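Local coordinates for stage III sporulation protein AH (PDB 3TUF) that pairs with SpoIIQ to form an intercellular channel that lets the mother cell trigger late forespore gene expression during sporulation, at residues A174-V179 / V189-E194. Numbering follows the deposited sequence.
Sequences AIIDLV and VAVTFE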
ATOM      1  N   ALA B 174     -21.746  -3.728   8.692  1.00 33.44           N
ATOM      2  CA  ALA B 174     -21.541  -3.588   7.239  1.00 39.40           C
ATOM      3  C   ALA B 174     -20.030  -3.411   6.918  1.00 41.89           C
ATOM      4  O   ALA B 174     -19.535  -3.955   5.922  1.00 41.28           O
ATOM      5  CB  ALA B 174     -22.380  -2.454   6.678  1.00 28.29           C
ATOM      6  N   ILE B 175     -19.289  -2.717   7.774  1.00 36.01           N
ATOM      7  CA  ILE B 175     -17.843  -2.679   7.580  1.00 30.04           C
ATOM      8  C   ILE B 175     -17.181  -4.031   7.802  1.00 32.57           C
ATOM      9  O   ILE B 175     -16.397  -4.493   6.991  1.00 38.08           O
ATOM     10  CB  ILE B 175     -17.241  -1.635   8.440  1.00 34.27           C
ATOM     11  CG1 ILE B 175     -17.683  -0.266   7.877  1.00 40.21           C
ATOM     12  CG2 ILE B 175     -15.654  -1.832   8.571  1.00 30.91           C
ATOM     13  CD1 ILE B 175     -17.138   0.907   8.696  1.00 34.73           C
ATOM     14  N   ILE B 176     -17.520  -4.707   8.887  1.00 37.92           N
ATOM     15  CA  ILE B 176     -16.920  -6.019   9.166  1.00 37.80           C
ATOM     16  C   ILE B 176     -17.262  -7.003   8.065  1.00 37.67           C
ATOM     17  O   ILE B 176     -16.507  -7.935   7.777  1.00 35.12           O
ATOM     18  CB  ILE B 176     -17.321  -6.570  10.560  1.00 35.48           C
ATOM     19  CG1 ILE B 176     -16.676  -5.746  11.645  1.00 39.79           C
ATOM     20  CG2 ILE B 176     -16.885  -8.044  10.715  1.00 28.45           C
ATOM     21  CD1 ILE B 176     -17.350  -6.020  13.036  1.00 35.36           C
ATOM     22  N   ASP B 177     -18.395  -6.778   7.411  1.00 37.85           N
ATOM     23  CA  ASP B 177     -18.732  -7.677   6.261  1.00 47.19           C
ATOM     24  C   ASP B 177     -17.712  -7.627   5.104  1.00 46.59           C
ATOM     25  O   ASP B 177     -17.464  -8.670   4.454  1.00 43.51           O
ATOM     26  CB  ASP B 177     -20.188  -7.521   5.822  1.00 38.50           C
ATOM     27  CG  ASP B 177     -21.155  -8.060   6.884  1.00 53.44           C
ATOM     28  OD1 ASP B 177     -20.675  -8.857   7.791  1.00 46.32           O
ATOM     29  OD2 ASP B 177     -22.364  -7.673   6.814  1.00 58.07           O
ATOM     30  N   LEU B 178     -17.062  -6.451   4.921  1.00 39.13           N
ATOM     31  CA  LEU B 178     -15.992  -6.305   3.882  1.00 29.45           C
ATOM     32  C   LEU B 178     -14.735  -7.169   4.135  1.00 24.80           C
ATOM     33  O   LEU B 178     -13.950  -7.417   3.211  1.00 40.44           O
ATOM     34  CB  LEU B 178     -15.654  -4.863   3.628  1.00 24.81           C
ATOM     35  CG  LEU B 178     -16.909  -4.019   3.478  1.00 29.64           C
ATOM     36  CD1 LEU B 178     -16.522  -2.512   3.535  1.00 28.12           C
ATOM     37  CD2 LEU B 178     -17.672  -4.349   2.218  1.00 30.26           C
ATOM     38  N   VAL B 179     -14.553  -7.632   5.367  1.00 33.18           N
ATOM     39  CA  VAL B 179     -13.299  -8.342   5.710  1.00 28.68           C
ATOM     40  C   VAL B 179     -13.416  -9.766   5.307  1.00 26.39           C
ATOM     41  O   VAL B 179     -14.484 -10.348   5.448  1.00 36.38           O
ATOM     42  CB  VAL B 179     -13.020  -8.279   7.245  1.00 26.61           C
ATOM     43  CG1 VAL B 179     -11.748  -9.098   7.614  1.00 24.90           C
ATOM     44  CG2 VAL B 179     -12.885  -6.856   7.652  1.00 27.24           C
ATOM     45  N   VAL B 189     -11.427  -8.406  15.024  1.00 34.37           N
ATOM     46  CA  VAL B 189     -11.570  -7.310  14.120  1.00 35.34           C
ATOM     47  C   VAL B 189     -12.202  -6.191  14.933  1.00 35.54           C
ATOM     48  O   VAL B 189     -13.232  -6.378  15.555  1.00 40.77           O
ATOM     49  CB  VAL B 189     -12.556  -7.704  12.985  1.00 32.00           C
ATOM     50  CG1 VAL B 189     -12.947  -6.492  12.175  1.00 34.55           C
ATOM     51  CG2 VAL B 189     -11.997  -8.791  12.046  1.00 30.75           C
ATOM     52  N   ALA B 190     -11.611  -5.006  14.929  1.00 42.79           N
ATOM     53  CA  ALA B 190     -12.212  -3.923  15.676  1.00 40.80           C
ATOM     54  C   ALA B 190     -12.444  -2.742  14.754  1.00 37.41           C
ATOM     55  O   ALA B 190     -11.673  -2.535  13.800  1.00 41.42           O
ATOM     56  CB  ALA B 190     -11.298  -3.555  16.857  1.00 30.48           C
ATOM     57  N   VAL B 191     -13.506  -1.988  14.980  1.00 31.47           N
ATOM     58  CA  VAL B 191     -13.839  -0.908  14.081  1.00 29.98           C
ATOM     59  C   VAL B 191     -14.178   0.253  14.928  1.00 33.15           C
ATOM     60  O   VAL B 191     -15.148   0.180  15.707  1.00 40.42           O
ATOM     61  CB  VAL B 191     -15.099  -1.230  13.328  1.00 31.57           C
ATOM     62  CG1 VAL B 191     -15.504  -0.076  12.377  1.00 28.10           C
ATOM     63  CG2 VAL B 191     -14.864  -2.494  12.575  1.00 36.64           C
ATOM     64  N   THR B 192     -13.411   1.337  14.786  1.00 39.92           N
ATOM     65  CA  THR B 192     -13.639   2.547  15.571  1.00 42.03           C
ATOM     66  C   THR B 192     -14.126   3.646  14.666  1.00 43.81           C
ATOM     67  O   THR B 192     -13.594   3.806  13.582  1.00 45.88           O
ATOM     68  CB  THR B 192     -12.312   3.001  16.136  1.00 42.13           C
ATOM     69  OG1 THR B 192     -11.688   1.874  16.771  1.00 39.38           O
ATOM     70  CG2 THR B 192     -12.486   4.153  17.121  1.00 43.01           C
ATOM     71  N   PHE B 193     -15.118   4.407  15.124  1.00 50.75           N
ATOM     72  CA  PHE B 193     -15.669   5.550  14.376  1.00 52.70           C
ATOM     73  C   PHE B 193     -15.245   6.864  15.024  1.00 56.64           C
ATOM     74  O   PHE B 193     -15.698   7.194  16.117  1.00 58.66           O
ATOM     75  CB  PHE B 193     -17.197   5.496  14.342  1.00 54.47           C
ATOM     76  CG  PHE B 193     -17.750   4.254  13.677  1.00 60.10           C
ATOM     77  CD1 PHE B 193     -17.578   2.986  14.253  1.00 64.45           C
ATOM     78  CD2 PHE B 193     -18.425   4.342  12.496  1.00 60.23           C
ATOM     79  CE1 PHE B 193     -18.064   1.815  13.622  1.00 58.56           C
ATOM     80  CE2 PHE B 193     -18.909   3.191  11.880  1.00 60.31           C
ATOM     81  CZ  PHE B 193     -18.732   1.929  12.451  1.00 58.68           C
ATOM     82  N   GLU B 194     -14.381   7.608  14.332  1.00 59.85           N
ATOM     83  CA  GLU B 194     -13.859   8.921  14.770  1.00 63.56           C
ATOM     84  C   GLU B 194     -14.726  10.097  14.310  1.00 76.01           C
ATOM     85  O   GLU B 194     -15.086  10.157  13.126  1.00 68.29           O
ATOM     86  CB  GLU B 194     -12.487   9.145  14.150  1.00 69.38           C
ATOM     87  CG  GLU B 194     -11.432   8.201  14.623  1.00 69.76           C
ATOM     88  CD  GLU B 194     -10.789   8.673  15.895  1.00 86.02           C
ATOM     89  OE1 GLU B 194     -11.450   9.433  16.643  1.00 88.88           O
ATOM     90  OE2 GLU B 194      -9.619   8.298  16.136  1.00 97.76           O
TER
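Val189 and Val191 of strand 188-194 point at helix 169-177 and the turn after it, while Phe193 reaches the helix only with the end of its ring. The contact packs the helix of a beta-alpha-beta crossover on its second strand by apolar side chains, with no hydrogen bond between the two segments. Val191 is central. Val191 CG2, anti to its own carbonyl carbon, points between the two isoleucines and lies 3.8 Å from Ile176 CG1; Val191 CG1, anti to the backbone N (chi1 179°), meets Ile175 CD1 at 4.1 Å. Both isoleucines hold CG1 beside the backbone N, and the extended chain of Ile175 (chi2 179°) carries CD1 on to Phe193, obliquely to the ring, 4.2 Å from CZ. Both cross Val191 obliquely, whereas Ile176 and Val189 slide past each other in opposite directions, Ile176 CG1 3.8 Å from Val189 CG1. Val179 closes the row more loosely against Val189 CG2. An alanine in place of Val191 would probably loosen the seating of both isoleucines, since the two methyls that touch them would be gone. Ile175 also reaches Ile141 of helix 114-143 and Val162 of parallel strand 157-163. Along the other edge of strand 188-194 a SpoIIQ strand pairs antiparallel, continuing the sheet between proteins.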